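Local coordinates for protein WbmS, polysaccharide deacetylase involved in O-antigen biosynthesis (Bordetella bronchiseptica, PDB 3HFT) that probably removes acetyl groups from a polysaccharide during O-antigen biosynthesis, as a zinc-binding member of the polysaccharide deacetylase family, at residues Phe43-Ala48 / Ala71-Pro76; Asp50-Asp55 / His208-Tyr213; Ala67-Thr72 / Pro85-Gly90; Leu89-Asn94 / Arg113-Ala118. All coordinates share one frame; numbering follows the deposited sequence.

Overall arrangement
Contacts 1, 3 and 4 all reach the parallel sheet ordered 87-91, 67-71, 39-44, 203-207, 177-178, while contact 2 packs helix 50-63, which follows strand 39-44, against helix 209-214, which follows strand 203-207. Contact 3 pairs the first two strands and shares A71 and T72 with contact 1, L89 and G90 with contact 4. The centres of contacts 1 and 4 are about 9 Å apart, and D46 of one and H92 of the other bind the same zinc ion together with H127. Contacts 2 and 4 are farthest apart, about 18 Å between centres; along the chain, the loop closed by contact 2 encloses contacts 3 and 4. Loops at strand ends thus gather the metal site.

Contact 1 of 4, residues Phe43-Ala48 / Ala71-Pro76. With EDO (1,2-ethanediol), chain D.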
loop_
_atom_site.group_PDB
_atom_site.type_symbol
_atom_site.label_atom_id
_atom_site.label_comp_id
_atom_site.label_asym_id
_atom_site.label_seq_id
_atom_site.Cartn_x
_atom_site.Cartn_y
_atom_site.Cartn_z
ATOM N N PHE A 43 -17.765 -3.371 -2.021
ATOM C CA PHE A 43 -18.502 -2.601 -1.049
ATOM C C PHE A 43 -17.941 -2.786 0.343
ATOM O O PHE A 43 -17.942 -3.872 0.867
ATOM C CB PHE A 43 -19.969 -3.028 -1.114
ATOM C CG PHE A 43 -20.594 -2.731 -2.449
ATOM C CD1 PHE A 43 -21.180 -1.499 -2.685
ATOM C CD2 PHE A 43 -20.550 -3.662 -3.466
ATOM C CE1 PHE A 43 -21.685 -1.190 -3.927
ATOM C CE2 PHE A 43 -21.060 -3.381 -4.710
ATOM C CZ PHE A 43 -21.619 -2.145 -4.949
ATOM N N ASP A 44 -17.416 -1.709 0.907
ATOM C CA ASP A 44 -16.954 -1.651 2.280
ATOM C C ASP A 44 -18.192 -1.227 3.115
ATOM O O ASP A 44 -18.679 -0.079 3.023
ATOM C CB ASP A 44 -15.864 -0.608 2.449
ATOM C CG ASP A 44 -14.544 -1.014 1.791
ATOM O OD1 ASP A 44 -14.401 -2.169 1.348
ATOM O OD2 ASP A 44 -13.641 -0.151 1.741
ATOM N N ILE A 45 -18.715 -2.167 3.868
ATOM C CA ILE A 45 -20.011 -1.982 4.542
ATOM C C ILE A 45 -19.944 -0.852 5.585
ATOM O O ILE A 45 -20.880 -0.092 5.727
ATOM C CB ILE A 45 -20.541 -3.340 5.046
ATOM C CG1 ILE A 45 -20.855 -4.250 3.827
ATOM C CG2 ILE A 45 -21.800 -3.169 5.968
ATOM C CD1 ILE A 45 -21.328 -5.691 4.192
ATOM N N ASP A 46 -18.809 -0.718 6.265
ATOM C CA ASP A 46 -18.566 0.351 7.248
ATOM C C ASP A 46 -19.716 0.593 8.224
ATOM O O ASP A 46 -20.161 1.733 8.416
ATOM C CB ASP A 46 -18.161 1.658 6.554
ATOM C CG ASP A 46 -16.736 1.614 6.068
ATOM O OD1 ASP A 46 -16.225 0.484 5.928
ATOM O OD2 ASP A 46 -16.140 2.683 5.820
ATOM N N TRP A 47 -20.178 -0.478 8.850
ATOM C CA TRP A 47 -21.170 -0.383 9.923
ATOM C C TRP A 47 -22.492 0.271 9.530
ATOM O O TRP A 47 -23.212 0.767 10.383
ATOM C CB TRP A 47 -20.570 0.312 11.173
ATOM C CG TRP A 47 -19.331 -0.406 11.652
ATOM C CD1 TRP A 47 -19.288 -1.488 12.478
ATOM C CD2 TRP A 47 -17.973 -0.142 11.265
ATOM N NE1 TRP A 47 -17.997 -1.902 12.641
ATOM C CE2 TRP A 47 -17.165 -1.099 11.914
ATOM C CE3 TRP A 47 -17.361 0.803 10.426
ATOM C CZ2 TRP A 47 -15.777 -1.138 11.769
ATOM C CZ3 TRP A 47 -15.973 0.766 10.285
ATOM C CH2 TRP A 47 -15.205 -0.199 10.957
ATOM N N ALA A 48 -22.837 0.251 8.248
ATOM C CA ALA A 48 -24.130 0.791 7.806
ATOM C C ALA A 48 -25.316 0.124 8.502
ATOM O O ALA A 48 -25.343 -1.085 8.731
ATOM C CB ALA A 48 -24.261 0.630 6.294
ATOM N N ALA A 71 -17.398 -7.250 5.034
ATOM C CA ALA A 71 -18.248 -7.129 6.232
ATOM C C ALA A 71 -17.516 -6.558 7.435
ATOM O O ALA A 71 -16.365 -6.940 7.740
ATOM C CB ALA A 71 -18.844 -8.512 6.603
ATOM N N THR A 72 -18.193 -5.651 8.126
ATOM C CA THR A 72 -17.670 -5.014 9.321
ATOM C C THR A 72 -18.255 -5.588 10.601
ATOM O O THR A 72 -17.628 -5.555 11.647
ATOM C CB THR A 72 -17.964 -3.490 9.316
ATOM O OG1 THR A 72 -19.316 -3.242 8.883
ATOM C CG2 THR A 72 -16.990 -2.747 8.401
ATOM N N HIS A 73 -19.463 -6.108 10.509
ATOM C CA HIS A 73 -20.212 -6.452 11.708
ATOM C C HIS A 73 -21.262 -7.489 11.393
ATOM O O HIS A 73 -21.538 -7.788 10.234
ATOM C CB HIS A 73 -20.841 -5.184 12.251
ATOM C CG HIS A 73 -21.902 -4.626 11.366
ATOM N ND1 HIS A 73 -21.617 -3.814 10.284
ATOM C CD2 HIS A 73 -23.248 -4.781 11.381
ATOM C CE1 HIS A 73 -22.749 -3.477 9.691
ATOM N NE2 HIS A 73 -23.749 -4.074 10.316
ATOM N N SER A 74 -21.833 -8.065 12.437
ATOM C CA SER A 74 -22.789 -9.104 12.250
ATOM C C SER A 74 -24.158 -8.488 11.958
ATOM O O SER A 74 -24.585 -7.567 12.659
ATOM C CB SER A 74 -22.872 -9.943 13.510
ATOM O OG SER A 74 -23.819 -10.943 13.306
ATOM N N THR A 75 -24.822 -8.998 10.919
ATOM C CA THR A 75 -26.191 -8.612 10.551
ATOM C C THR A 75 -26.825 -9.742 9.748
ATOM O O THR A 75 -26.146 -10.426 8.982
ATOM C CB THR A 75 -26.245 -7.332 9.682
ATOM O OG1 THR A 75 -27.504 -7.299 8.982
ATOM C CG2 THR A 75 -25.098 -7.292 8.660
ATOM N N PRO A 76 -28.130 -9.958 9.913
ATOM C CA PRO A 76 -28.734 -11.007 9.097
ATOM C C PRO A 76 -28.608 -10.779 7.582
ATOM O O PRO A 76 -28.734 -11.730 6.813
ATOM C CB PRO A 76 -30.197 -11.016 9.553
ATOM C CG PRO A 76 -30.392 -9.742 10.289
ATOM C CD PRO A 76 -29.091 -9.340 10.838
HETATM C C1 EDO D . -16.798 7.308 5.126
HETATM O O1 EDO D . -16.615 8.062 3.925
HETATM C C2 EDO D . -17.587 6.031 4.820
HETATM O O2 EDO D . -17.328 5.016 5.806
HETATM O O HOH W 1 -17.653 -4.375 14.466
HETATM O O HOH W 2 -26.049 -3.715 8.651
#
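The zinc site of this polysaccharide deacetylase lies where strand 39-44 ends, and here W47 and T72 join the loop after that strand to the loop after strand 67-71. A type I' turn from I45 to A48 carries D46, whose OD1 binds the zinc ion alongside H92 and H127. D46 OD2 accepts a hydrogen bond from O2 of a 1,2-ethanediol at 2.6 Å. The turn is tied across by W47 N, which donates to T72 OG1 over 2.9 Å (N-H...O angle 155°). That hydroxyl stands between the backbone N and carbonyl carbon of T72 (chi1 44°), and it also shares a 2.8 Å hydrogen bond with H73 ND1, so threonine supplies one oxygen for two partners. T72 CB makes a CH-pi contact over the indole face of W47, 3.7 Å from the five-membered ring's centroid. The H73 ring and the five-membered ring of W47 are nearly parallel (19°) but slid apart. Buried I45 points toward the other loop, with CG2 near T72 OG1 and CD1 4.0 Å from A71 CA. Two waters complete the join: one links W47 NE1 to T72 O, and the other bridges A48 O, at 2.7 Å, to H73 NE2, at 2.9 Å.

Contact 2 of 4, residues Asp50-Asp55 / His208-Tyr213. With EDO (1,2-ethanediol), chain D; EDO (1,2-ethanediol), chain F.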
loop_
_atom_site.group_PDB
_atom_site.type_symbol
_atom_site.label_atom_id
_atom_site.label_comp_id
_atom_site.label_asym_id
_atom_site.label_seq_id
_atom_site.Cartn_x
_atom_site.Cartn_y
_atom_site.Cartn_z
ATOM N N ASP A 50 -28.919 -1.536 8.725
ATOM C CA ASP A 50 -29.521 -2.510 7.834
ATOM C C ASP A 50 -30.317 -1.908 6.678
ATOM O O ASP A 50 -30.247 -2.424 5.568
ATOM C CB ASP A 50 -30.418 -3.465 8.630
ATOM C CG ASP A 50 -29.635 -4.520 9.398
ATOM O OD1 ASP A 50 -28.399 -4.631 9.282
ATOM O OD2 ASP A 50 -30.274 -5.274 10.140
ATOM N N PHE A 51 -31.093 -0.838 6.911
ATOM C CA PHE A 51 -31.914 -0.285 5.821
ATOM C C PHE A 51 -31.016 0.311 4.735
ATOM O O PHE A 51 -31.318 0.237 3.540
ATOM C CB PHE A 51 -32.963 0.735 6.326
ATOM C CG PHE A 51 -32.396 2.065 6.742
ATOM C CD1 PHE A 51 -31.932 2.264 8.035
ATOM C CD2 PHE A 51 -32.423 3.151 5.874
ATOM C CE1 PHE A 51 -31.426 3.490 8.433
ATOM C CE2 PHE A 51 -31.941 4.389 6.266
ATOM C CZ PHE A 51 -31.431 4.563 7.542
ATOM N N VAL A 52 -29.886 0.868 5.155
ATOM C CA VAL A 52 -28.897 1.414 4.230
ATOM C C VAL A 52 -28.221 0.286 3.440
ATOM O O VAL A 52 -28.102 0.373 2.227
ATOM C CB VAL A 52 -27.859 2.273 4.978
ATOM C CG1 VAL A 52 -26.667 2.672 4.059
ATOM C CG2 VAL A 52 -28.535 3.506 5.589
ATOM N N LEU A 53 -27.787 -0.774 4.123
ATOM C CA LEU A 53 -27.137 -1.893 3.429
ATOM C C LEU A 53 -28.140 -2.556 2.494
ATOM O O LEU A 53 -27.813 -2.860 1.346
ATOM C CB LEU A 53 -26.551 -2.902 4.439
ATOM C CG LEU A 53 -25.937 -4.179 3.857
ATOM C CD1 LEU A 53 -24.862 -3.869 2.817
ATOM C CD2 LEU A 53 -25.364 -5.021 4.988
ATOM N N GLN A 54 -29.382 -2.724 2.955
ATOM C CA GLN A 54 -30.404 -3.337 2.104
ATOM C C GLN A 54 -30.625 -2.577 0.805
ATOM O O GLN A 54 -30.835 -3.174 -0.243
ATOM C CB GLN A 54 -31.743 -3.477 2.814
ATOM C CG GLN A 54 -32.749 -4.303 1.966
ATOM C CD GLN A 54 -32.318 -5.750 1.813
ATOM O OE1 GLN A 54 -32.130 -6.429 2.811
ATOM N NE2 GLN A 54 -32.144 -6.221 0.578
ATOM N N ASP A 55 -30.578 -1.256 0.862
ATOM C CA ASP A 55 -30.779 -0.441 -0.328
ATOM C C ASP A 55 -29.676 -0.674 -1.333
ATOM O O ASP A 55 -29.928 -0.769 -2.542
ATOM C CB ASP A 55 -30.825 1.043 0.060
ATOM C CG ASP A 55 -30.705 1.976 -1.158
ATOM O OD1 ASP A 55 -31.711 2.173 -1.851
ATOM O OD2 ASP A 55 -29.612 2.498 -1.421
ATOM N N HIS A 208 -19.316 2.710 -0.547
ATOM C CA HIS A 208 -19.898 2.548 0.788
ATOM C C HIS A 208 -21.415 2.701 0.686
ATOM O O HIS A 208 -21.901 3.647 0.075
ATOM C CB HIS A 208 -19.349 3.589 1.760
ATOM C CG HIS A 208 -17.866 3.520 1.917
ATOM N ND1 HIS A 208 -16.999 4.155 1.045
ATOM C CD2 HIS A 208 -17.097 2.842 2.795
ATOM C CE1 HIS A 208 -15.753 3.883 1.405
ATOM N NE2 HIS A 208 -15.783 3.078 2.456
ATOM N N PRO A 209 -22.155 1.759 1.286
ATOM C CA PRO A 209 -23.609 1.817 1.340
ATOM C C PRO A 209 -24.148 3.178 1.764
ATOM O O PRO A 209 -25.078 3.676 1.119
ATOM C CB PRO A 209 -23.952 0.715 2.336
ATOM C CG PRO A 209 -22.930 -0.323 2.054
ATOM C CD PRO A 209 -21.648 0.481 1.807
ATOM N N ILE A 210 -23.528 3.791 2.776
ATOM C CA ILE A 210 -23.958 5.107 3.244
ATOM C C ILE A 210 -23.888 6.137 2.115
ATOM O O ILE A 210 -24.799 6.951 1.960
ATOM C CB ILE A 210 -23.193 5.595 4.526
ATOM C CG1 ILE A 210 -23.944 6.788 5.142
ATOM C CG2 ILE A 210 -21.663 5.931 4.247
ATOM C CD1 ILE A 210 -25.456 6.490 5.553
ATOM N N HIS A 211 -22.845 6.099 1.308
ATOM C CA HIS A 211 -22.745 7.100 0.228
ATOM C C HIS A 211 -23.654 6.778 -0.928
ATOM O O HIS A 211 -24.172 7.675 -1.593
ATOM C CB HIS A 211 -21.301 7.295 -0.227
ATOM C CG HIS A 211 -20.411 7.812 0.850
ATOM N ND1 HIS A 211 -20.760 8.884 1.634
ATOM C CD2 HIS A 211 -19.216 7.380 1.307
ATOM C CE1 HIS A 211 -19.802 9.110 2.513
ATOM N NE2 HIS A 211 -18.847 8.215 2.330
ATOM N N VAL A 212 -23.873 5.494 -1.184
ATOM C CA VAL A 212 -24.844 5.107 -2.230
ATOM C C VAL A 212 -26.240 5.549 -1.767
ATOM O O VAL A 212 -27.011 6.096 -2.528
ATOM C CB VAL A 212 -24.773 3.578 -2.535
ATOM C CG1 VAL A 212 -25.862 3.131 -3.532
ATOM C CG2 VAL A 212 -23.345 3.216 -3.070
ATOM N N TYR A 213 -26.570 5.313 -0.508
ATOM C CA TYR A 213 -27.870 5.722 0.013
ATOM C C TYR A 213 -28.119 7.230 -0.081
ATOM O O TYR A 213 -29.200 7.655 -0.467
ATOM C CB TYR A 213 -28.036 5.268 1.467
ATOM C CG TYR A 213 -29.472 5.326 1.916
ATOM C CD1 TYR A 213 -30.341 4.247 1.699
ATOM C CD2 TYR A 213 -29.990 6.465 2.507
ATOM C CE1 TYR A 213 -31.655 4.293 2.091
ATOM C CE2 TYR A 213 -31.322 6.522 2.865
ATOM C CZ TYR A 213 -32.137 5.427 2.660
ATOM O OH TYR A 213 -33.442 5.471 3.052
HETATM C C1 EDO D . -16.798 7.308 5.126
HETATM O O1 EDO D . -16.615 8.062 3.925
HETATM C C2 EDO D . -17.587 6.031 4.820
HETATM O O2 EDO D . -17.328 5.016 5.806
HETATM C C1 EDO F . -11.297 2.061 3.628
HETATM O O1 EDO F . -11.637 2.419 4.985
HETATM C C2 EDO F . -12.538 2.280 2.762
HETATM O O2 EDO F . -13.743 1.760 3.403
#
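V52 and P209 meet where two helices of the deacetylase fold cross, 50-63 and 209-214; their segments approach to 8.5 Å between axes at an angle of 75°. The apolar contacts centre on V52. Its CG1, anti to the backbone N (chi1 171°), presses on the first turn of the other helix, 3.4 Å from P209 C, and also reaches P209 CB, I210 CD1 and Y213 CB. A compact branched side chain suits so close an approach, and proline suits a first helical turn, where its missing N-H costs no bond. L53 lies beside P209, with CD1 4.1 Å from P209 CG. The aromatic contact is T-shaped: F51 turns its edge to the face of Y213, ring centroids 5.4 Å apart and planes at 89°, while V52 CG2 lies over one face of the tyrosine ring. As for polar groups, D55 OD2 forms a salt bridge with R246, and H211 NE2 donates to O1 of a 1,2-ethanediol. The aliphatic part of D55 meets the tyrosine rim, its CB in the ring plane and 3.6 Å from Y213 CD1.

Contact 3 of 4, residues Ala67-Thr72 / Pro85-Gly90; sequences ATWFAT and PLFELG
W69 reaches diagonally to F87 across parallel strands 67-71 and 87-91 of a right-handed beta-alpha-beta crossover through helix 77-83, where A67 pairs with F87 and W69 with L89. Five backbone hydrogen bonds join them, alternating in direction from A67 N to L86 O (3.2 Å) through to A71 N to G90 O (2.9 Å); the straightest, G90 N to W69 O, is 2.7 Å long (N-H...O angle 174°). The indole turns its edge to the phenyl face with planes at 55°, placing W69 NE1 3.4 Å from F87 CG. Because G90 has no side chain, the F70 ring can approach, CD1 3.9 Å from G90 C. Among aliphatic groups, L89 CD1 lies 3.9 Å from A71 CB. On the other face T68 and E88 run side by side, hydrogen-bonded elsewhere: T68 OG1 to I24 N, the E88 carboxylate to S25 and S123. Helices 50-63 and 77-83 cover the face bearing A67, W69, F87 and L89, while strand 39-44 continues the sheet beyond strand 67-71.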
loop_
_atom_site.group_PDB
_atom_site.type_symbol
_atom_site.label_atom_id
_atom_site.label_comp_id
_atom_site.label_asym_id
_atom_site.label_seq_id
_atom_site.Cartn_x
_atom_site.Cartn_y
_atom_site.Cartn_z
ATOM N N ALA A 67 -20.577 -8.955 -7.348
ATOM C CA ALA A 67 -20.028 -7.943 -6.469
ATOM C C ALA A 67 -19.385 -8.616 -5.256
ATOM O O ALA A 67 -19.693 -9.764 -4.937
ATOM C CB ALA A 67 -21.110 -6.910 -6.052
ATOM N N THR A 68 -18.456 -7.915 -4.618
ATOM C CA THR A 68 -17.783 -8.422 -3.425
ATOM C C THR A 68 -18.068 -7.452 -2.279
ATOM O O THR A 68 -18.008 -6.248 -2.469
ATOM C CB THR A 68 -16.298 -8.528 -3.662
ATOM O OG1 THR A 68 -16.075 -9.299 -4.851
ATOM C CG2 THR A 68 -15.612 -9.177 -2.466
ATOM N N TRP A 69 -18.358 -7.986 -1.092
ATOM C CA TRP A 69 -18.848 -7.178 0.045
ATOM C C TRP A 69 -17.942 -7.421 1.215
ATOM O O TRP A 69 -17.769 -8.579 1.626
ATOM C CB TRP A 69 -20.293 -7.605 0.423
ATOM C CG TRP A 69 -21.258 -7.482 -0.738
ATOM C CD1 TRP A 69 -21.352 -8.323 -1.794
ATOM C CD2 TRP A 69 -22.189 -6.421 -0.990
ATOM N NE1 TRP A 69 -22.316 -7.902 -2.659
ATOM C CE2 TRP A 69 -22.842 -6.726 -2.198
ATOM C CE3 TRP A 69 -22.581 -5.285 -0.281
ATOM C CZ2 TRP A 69 -23.811 -5.898 -2.758
ATOM C CZ3 TRP A 69 -23.550 -4.451 -0.835
ATOM C CH2 TRP A 69 -24.170 -4.780 -2.058
ATOM N N PHE A 70 -17.363 -6.363 1.765
ATOM C CA PHE A 70 -16.459 -6.531 2.905
ATOM C C PHE A 70 -17.184 -6.211 4.215
ATOM O O PHE A 70 -17.563 -5.073 4.459
ATOM C CB PHE A 70 -15.191 -5.713 2.705
ATOM C CG PHE A 70 -14.365 -6.173 1.555
ATOM C CD1 PHE A 70 -13.632 -7.361 1.627
ATOM C CD2 PHE A 70 -14.264 -5.411 0.409
ATOM C CE1 PHE A 70 -12.870 -7.755 0.574
ATOM C CE2 PHE A 70 -13.481 -5.827 -0.635
ATOM C CZ PHE A 70 -12.802 -7.005 -0.558
ATOM N N ALA A 71 -17.398 -7.250 5.034
ATOM C CA ALA A 71 -18.248 -7.129 6.232
ATOM C C ALA A 71 -17.516 -6.558 7.435
ATOM O O ALA A 71 -16.365 -6.940 7.740
ATOM C CB ALA A 71 -18.844 -8.512 6.603
ATOM N N THR A 72 -18.193 -5.651 8.126
ATOM C CA THR A 72 -17.670 -5.014 9.321
ATOM C C THR A 72 -18.255 -5.588 10.601
ATOM O O THR A 72 -17.628 -5.555 11.647
ATOM C CB THR A 72 -17.964 -3.490 9.316
ATOM O OG1 THR A 72 -19.316 -3.242 8.883
ATOM C CG2 THR A 72 -16.990 -2.747 8.401
ATOM N N PRO A 85 -25.393 -16.282 -5.433
ATOM C CA PRO A 85 -24.191 -16.878 -6.011
ATOM C C PRO A 85 -23.316 -15.879 -6.772
ATOM O O PRO A 85 -22.161 -16.183 -7.079
ATOM C CB PRO A 85 -24.747 -17.948 -6.952
ATOM C CG PRO A 85 -26.109 -17.472 -7.305
ATOM C CD PRO A 85 -26.621 -16.726 -6.121
ATOM N N LEU A 86 -23.848 -14.702 -7.071
ATOM C CA LEU A 86 -23.073 -13.675 -7.751
ATOM C C LEU A 86 -22.295 -12.805 -6.766
ATOM O O LEU A 86 -21.470 -11.977 -7.175
ATOM C CB LEU A 86 -24.000 -12.785 -8.587
ATOM C CG LEU A 86 -24.821 -13.421 -9.706
ATOM C CD1 LEU A 86 -25.535 -12.338 -10.486
ATOM C CD2 LEU A 86 -23.954 -14.261 -10.610
ATOM N N PHE A 87 -22.552 -12.977 -5.474
ATOM C CA PHE A 87 -21.933 -12.143 -4.458
ATOM C C PHE A 87 -20.901 -12.893 -3.642
ATOM O O PHE A 87 -21.138 -13.997 -3.207
ATOM C CB PHE A 87 -22.981 -11.587 -3.494
ATOM C CG PHE A 87 -23.919 -10.560 -4.106
ATOM C CD1 PHE A 87 -23.690 -10.006 -5.357
ATOM C CD2 PHE A 87 -24.980 -10.081 -3.368
ATOM C CE1 PHE A 87 -24.545 -9.053 -5.872
ATOM C CE2 PHE A 87 -25.830 -9.119 -3.883
ATOM C CZ PHE A 87 -25.606 -8.604 -5.129
ATOM N N GLU A 88 -19.776 -12.258 -3.389
ATOM C CA GLU A 88 -18.758 -12.828 -2.527
ATOM C C GLU A 88 -18.747 -12.018 -1.228
ATOM O O GLU A 88 -18.843 -10.791 -1.252
ATOM C CB GLU A 88 -17.398 -12.756 -3.198
ATOM C CG GLU A 88 -16.242 -13.088 -2.268
ATOM C CD GLU A 88 -14.887 -13.020 -2.957
ATOM O OE1 GLU A 88 -14.852 -12.833 -4.195
ATOM O OE2 GLU A 88 -13.870 -13.124 -2.227
ATOM N N LEU A 89 -18.658 -12.710 -0.101
ATOM C CA LEU A 89 -18.558 -12.060 1.196
ATOM C C LEU A 89 -17.094 -12.151 1.639
ATOM O O LEU A 89 -16.508 -13.240 1.667
ATOM C CB LEU A 89 -19.457 -12.744 2.221
ATOM C CG LEU A 89 -19.511 -12.129 3.636
ATOM C CD1 LEU A 89 -20.041 -10.683 3.620
ATOM C CD2 LEU A 89 -20.320 -13.005 4.624
ATOM N N GLY A 90 -16.517 -10.998 1.959
ATOM C CA GLY A 90 -15.186 -10.914 2.526
ATOM C C GLY A 90 -15.268 -10.159 3.845
ATOM O O GLY A 90 -16.375 -9.881 4.357
#

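Contact 4 of 4, residues Leu89-Asn94 / Arg113-Ala118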
loop_
_atom_site.group_PDB
_atom_site.type_symbol
_atom_site.label_atom_id
_atom_site.label_comp_id
_atom_site.label_asym_id
_atom_site.label_seq_id
_atom_site.Cartn_x
_atom_site.Cartn_y
_atom_site.Cartn_z
ATOM N N LEU A 89 -18.658 -12.710 -0.101
ATOM C CA LEU A 89 -18.558 -12.060 1.196
ATOM C C LEU A 89 -17.094 -12.151 1.639
ATOM O O LEU A 89 -16.508 -13.240 1.667
ATOM C CB LEU A 89 -19.457 -12.744 2.221
ATOM C CG LEU A 89 -19.511 -12.129 3.636
ATOM C CD1 LEU A 89 -20.041 -10.683 3.620
ATOM C CD2 LEU A 89 -20.320 -13.005 4.624
ATOM N N GLY A 90 -16.517 -10.998 1.959
ATOM C CA GLY A 90 -15.186 -10.914 2.526
ATOM C C GLY A 90 -15.268 -10.159 3.845
ATOM O O GLY A 90 -16.375 -9.881 4.357
ATOM N N VAL A 91 -14.107 -9.839 4.411
ATOM C CA VAL A 91 -14.034 -9.166 5.721
ATOM C C VAL A 91 -13.386 -7.796 5.656
ATOM O O VAL A 91 -12.531 -7.539 4.798
ATOM C CB VAL A 91 -13.317 -10.090 6.783
ATOM C CG1 VAL A 91 -14.223 -11.246 7.134
ATOM C CG2 VAL A 91 -11.945 -10.574 6.267
ATOM N N HIS A 92 -13.830 -6.935 6.573
ATOM C CA HIS A 92 -13.359 -5.575 6.724
ATOM C C HIS A 92 -12.943 -5.327 8.184
ATOM O O HIS A 92 -13.622 -4.627 8.937
ATOM C CB HIS A 92 -14.461 -4.615 6.282
ATOM C CG HIS A 92 -13.977 -3.257 5.876
ATOM N ND1 HIS A 92 -13.086 -3.052 4.846
ATOM C CD2 HIS A 92 -14.334 -2.023 6.317
ATOM C CE1 HIS A 92 -12.885 -1.752 4.696
ATOM N NE2 HIS A 92 -13.625 -1.109 5.580
ATOM N N PRO A 93 -11.800 -5.894 8.582
ATOM C CA PRO A 93 -11.307 -5.766 9.946
ATOM C C PRO A 93 -10.910 -4.318 10.246
ATOM O O PRO A 93 -10.433 -3.605 9.346
ATOM C CB PRO A 93 -10.062 -6.669 9.947
ATOM C CG PRO A 93 -9.593 -6.640 8.563
ATOM C CD PRO A 93 -10.856 -6.662 7.741
ATOM N N ASN A 94 -11.111 -3.908 11.500
ATOM C CA ASN A 94 -10.792 -2.563 11.941
ATOM C C ASN A 94 -9.659 -2.523 12.940
ATOM O O ASN A 94 -9.852 -2.823 14.141
ATOM C CB ASN A 94 -12.006 -1.926 12.585
ATOM C CG ASN A 94 -11.753 -0.486 12.983
ATOM O OD1 ASN A 94 -10.819 0.170 12.500
ATOM N ND2 ASN A 94 -12.610 0.024 13.832
ATOM N N ARG A 113 -11.585 -12.233 15.375
ATOM C CA ARG A 113 -12.976 -11.897 15.632
ATOM C C ARG A 113 -13.714 -11.542 14.362
ATOM O O ARG A 113 -14.843 -11.951 14.177
ATOM C CB ARG A 113 -13.112 -10.733 16.603
ATOM C CG ARG A 113 -13.198 -11.123 18.036
ATOM C CD ARG A 113 -13.855 -10.011 18.829
ATOM N NE ARG A 113 -13.124 -8.754 18.737
ATOM C CZ ARG A 113 -12.025 -8.469 19.434
ATOM N NH1 ARG A 113 -11.509 -9.353 20.251
ATOM N NH2 ARG A 113 -11.425 -7.296 19.287
ATOM N N THR A 114 -13.085 -10.760 13.491
ATOM C CA THR A 114 -13.721 -10.354 12.232
ATOM C C THR A 114 -13.987 -11.555 11.317
ATOM O O THR A 114 -15.020 -11.627 10.633
ATOM C CB THR A 114 -12.834 -9.357 11.478
ATOM O OG1 THR A 114 -12.404 -8.330 12.384
ATOM C CG2 THR A 114 -13.583 -8.744 10.299
ATOM N N LEU A 115 -13.051 -12.500 11.304
ATOM C CA LEU A 115 -13.184 -13.686 10.461
ATOM C C LEU A 115 -14.382 -14.542 10.860
ATOM O O LEU A 115 -14.888 -15.296 10.035
ATOM C CB LEU A 115 -11.895 -14.516 10.490
ATOM C CG LEU A 115 -10.761 -13.894 9.674
ATOM C CD1 LEU A 115 -9.425 -14.549 10.008
ATOM C CD2 LEU A 115 -11.092 -14.022 8.206
ATOM N N GLU A 116 -14.841 -14.419 12.113
ATOM C CA GLU A 116 -15.998 -15.156 12.554
ATOM C C GLU A 116 -17.225 -14.737 11.746
ATOM O O GLU A 116 -18.198 -15.475 11.676
ATOM C CB GLU A 116 -16.259 -14.909 14.035
ATOM C CG GLU A 116 -15.149 -15.387 14.936
ATOM C CD GLU A 116 -15.440 -15.197 16.416
ATOM O OE1 GLU A 116 -16.562 -14.794 16.788
ATOM O OE2 GLU A 116 -14.521 -15.470 17.216
ATOM N N LEU A 117 -17.195 -13.551 11.145
ATOM C CA LEU A 117 -18.306 -13.084 10.327
ATOM C C LEU A 117 -18.424 -13.796 8.967
ATOM O O LEU A 117 -19.486 -13.799 8.358
ATOM C CB LEU A 117 -18.158 -11.593 10.054
ATOM C CG LEU A 117 -18.102 -10.596 11.203
ATOM C CD1 LEU A 117 -17.793 -9.193 10.632
ATOM C CD2 LEU A 117 -19.400 -10.615 11.967
ATOM N N ALA A 118 -17.345 -14.381 8.476
ATOM C CA ALA A 118 -17.378 -15.052 7.174
ATOM C C ALA A 118 -16.379 -16.189 7.156
ATOM O O ALA A 118 -15.353 -16.095 6.491
ATOM C CB ALA A 118 -17.063 -14.043 6.041
HETATM O O HOH W 3 -12.989 -5.558 13.173
#
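The strand end at V91 runs past the C-terminal part of helix 107-115, with V91 CA 6.6 Å from L115 CA and P93 CA 5.7 Å from T114 CA; residues L115 to A118 form a type I turn. The V91 side chain packs on T114 and L115: its CG1 lies 3.6 Å from T114 O, and its CB 3.8 Å from T114 CG2, while CG2 meets L115 CD2 at 4.0 Å. A beta-branched valine suits a strand residue that must present two methyls to a helix. L89 adds CD2, which packs 3.7 Å from A118 CB; the small alanine admits this close approach at the turn. Strand 87-91 belongs to the parallel sheet of the deacetylase fold, and V91 is also backbone-bonded to S123 and R125. The CB of H92, just beyond, is directed away from segment 113-118, and H92 NE2 is a zinc ligand. T114 uses its methyl and its hydroxyl for different partners. Its CG2, anti to the backbone N, lies against V91 and P93, whereas OG1, beside that N (chi1 -48°), is hydrogen-bonded to I110 O within its own helix. The same hydroxyl accepts a hydrogen bond from a water at 2.9 Å, and that water accepts one from N94 N.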